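Local coordinates for protein citrate synthase (Metallosphaera sedula, PDB 6ABX) that probably catalyses the condensation of oxaloacetate with acetyl-CoA and water to give citrate and free CoA, feeding the tricarboxylic acid cycle, at residues 104-109 with 197-202. Sequence-based numbering, arbitrary orientation.
Sequences LEDRSE and DIYSSV
The phenol of Y199 reaches out from the first turn of helix 198-209 and donates its OH to D106, in the loop that follows helix 91-105; OH lies 2.7 Å from OD2 of D106. The carboxylate accepts through the anti lone pair of OD2, the one turned away from OD1. OD2 sits at the edge of the Y199 ring, near its plane, 3.5 Å from CE2, while the carboxylate itself stands steeply across the ring, the two planes 77° apart. D106 CB is 3.9 Å from Y199 CE2 but lies well off the ring plane, to one side of it. With CG anti to the backbone N (chi1 -177°), the acid extends from the loop toward the helix. OD1 meanwhile serves its own chain: it accepts from S108 N at 3.1 Å, closing an Asx turn, and from S108 OG at 2.7 Å, both donors coming from one face of the carboxylate. Behind Y199, the helix start is capped by D197, whose OD2 takes the S200 N-H at 3.0 Å while OD1 accepts from S200 OG. D197 also forms a salt bridge with K210 of the second subunit, so this helix start lies beside the dimer interface. K115 of helix 112-134 touches both D106 and Y199, and M119 of the same helix also touches Y199. Far from the substrate-binding residues, the contact is structural and pins a loop to a helix start through one side-chain pair. Three donors share the two oxygens of D106, which fixes the rotation of its carboxylate and, with K115 close by, would be expected to favour the charged form.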
loop_
_atom_site.group_PDB
_atom_site.type_symbol
_atom_site.label_atom_id
_atom_site.label_comp_id
_atom_site.label_asym_id
_atom_site.label_seq_id
_atom_site.Cartn_x
_atom_site.Cartn_y
_atom_site.Cartn_z
ATOM N N LEU A 104 7.327 0.554 12.033
ATOM C CA LEU A 104 6.868 0.180 13.346
ATOM C C LEU A 104 7.914 0.580 14.379
ATOM O O LEU A 104 7.569 1.122 15.416
ATOM C CB LEU A 104 6.629 -1.330 13.359
ATOM C CG LEU A 104 6.323 -1.977 14.714
ATOM C CD1 LEU A 104 5.126 -1.381 15.378
ATOM C CD2 LEU A 104 6.092 -3.472 14.527
ATOM N N GLU A 105 9.192 0.408 14.021
ATOM C CA GLU A 105 10.302 0.638 14.935
ATOM C C GLU A 105 10.631 2.141 15.055
ATOM O O GLU A 105 11.313 2.501 16.001
ATOM C CB GLU A 105 11.524 -0.211 14.521
ATOM C CG GLU A 105 11.345 -1.706 14.737
ATOM C CD GLU A 105 12.284 -2.702 14.029
ATOM O OE1 GLU A 105 13.335 -2.271 13.549
ATOM O OE2 GLU A 105 11.948 -3.945 13.950
ATOM N N ASP A 106 10.196 3.008 14.122
ATOM C CA ASP A 106 10.545 4.395 14.144
ATOM C C ASP A 106 9.422 5.207 14.796
ATOM O O ASP A 106 8.475 5.608 14.152
ATOM C CB ASP A 106 10.919 4.900 12.747
ATOM C CG ASP A 106 11.367 6.343 12.697
ATOM O OD1 ASP A 106 11.344 6.984 13.773
ATOM O OD2 ASP A 106 11.706 6.834 11.568
ATOM N N ARG A 107 9.650 5.557 16.065
ATOM C CA ARG A 107 8.636 6.197 16.891
ATOM C C ARG A 107 8.745 7.725 16.794
ATOM O O ARG A 107 7.909 8.412 17.377
ATOM C CB ARG A 107 8.744 5.656 18.322
ATOM C CG ARG A 107 8.493 4.153 18.401
ATOM C CD ARG A 107 8.030 3.631 19.752
ATOM N NE ARG A 107 9.125 3.405 20.699
ATOM C CZ ARG A 107 9.997 2.398 20.639
ATOM N NH1 ARG A 107 10.063 1.631 19.563
ATOM N NH2 ARG A 107 10.801 2.158 21.660
ATOM N N SER A 108 9.717 8.251 16.032
ATOM C CA SER A 108 9.867 9.718 15.854
ATOM C C SER A 108 8.651 10.269 15.087
ATOM O O SER A 108 7.992 9.516 14.345
ATOM C CB SER A 108 11.146 10.045 15.170
ATOM O OG SER A 108 11.070 9.634 13.814
ATOM N N GLU A 109 8.366 11.570 15.263
ATOM C CA GLU A 109 7.202 12.245 14.612
ATOM C C GLU A 109 7.662 13.172 13.475
ATOM O O GLU A 109 8.734 13.786 13.557
ATOM C CB GLU A 109 6.401 13.067 15.625
ATOM C CG GLU A 109 4.987 13.393 15.160
ATOM C CD GLU A 109 4.222 12.206 14.581
ATOM O OE1 GLU A 109 3.414 11.608 15.325
ATOM O OE2 GLU A 109 4.433 11.880 13.375
ATOM N N ASP A 197 1.318 7.643 7.561
ATOM C CA ASP A 197 2.755 7.998 7.619
ATOM C C ASP A 197 3.498 7.553 6.349
ATOM O O ASP A 197 3.021 6.758 5.569
ATOM C CB ASP A 197 3.347 7.326 8.843
ATOM C CG ASP A 197 3.328 5.821 8.730
ATOM O OD1 ASP A 197 2.258 5.233 8.987
ATOM O OD2 ASP A 197 4.383 5.238 8.361
ATOM N N ILE A 198 4.727 8.078 6.181
ATOM C CA ILE A 198 5.477 7.870 4.962
ATOM C C ILE A 198 5.928 6.411 4.817
ATOM O O ILE A 198 6.004 5.901 3.672
ATOM C CB ILE A 198 6.684 8.842 4.885
ATOM C CG1 ILE A 198 7.349 8.858 3.514
ATOM C CG2 ILE A 198 7.717 8.617 5.977
ATOM C CD1 ILE A 198 6.458 9.292 2.387
ATOM N N TYR A 199 6.194 5.704 5.912
ATOM C CA TYR A 199 6.504 4.253 5.804
ATOM C C TYR A 199 5.312 3.475 5.267
ATOM O O TYR A 199 5.503 2.610 4.394
ATOM C CB TYR A 199 6.999 3.650 7.117
ATOM C CG TYR A 199 8.323 4.141 7.640
ATOM C CD1 TYR A 199 9.532 3.592 7.231
ATOM C CD2 TYR A 199 8.373 5.161 8.583
ATOM C CE1 TYR A 199 10.741 3.991 7.786
ATOM C CE2 TYR A 199 9.568 5.566 9.147
ATOM C CZ TYR A 199 10.761 4.985 8.754
ATOM O OH TYR A 199 11.926 5.402 9.341
ATOM N N SER A 200 4.095 3.760 5.764
ATOM C CA SER A 200 2.859 3.151 5.235
ATOM C C SER A 200 2.753 3.388 3.730
ATOM O O SER A 200 2.450 2.463 2.958
ATOM C CB SER A 200 1.653 3.710 5.942
ATOM O OG SER A 200 1.597 3.273 7.287
ATOM N N SER A 201 3.067 4.620 3.297
ATOM C CA SER A 201 3.046 4.945 1.822
ATOM C C SER A 201 3.982 4.025 1.043
ATOM O O SER A 201 3.584 3.436 0.010
ATOM C CB SER A 201 3.383 6.390 1.521
ATOM O OG SER A 201 2.363 7.189 2.018
ATOM N N VAL A 202 5.236 3.961 1.493
ATOM C CA VAL A 202 6.245 3.199 0.823
ATOM C C VAL A 202 5.900 1.706 0.839
ATOM O O VAL A 202 6.116 1.028 -0.170
ATOM C CB VAL A 202 7.660 3.473 1.346
ATOM C CG1 VAL A 202 8.716 2.466 0.838
ATOM C CG2 VAL A 202 8.081 4.900 1.009
#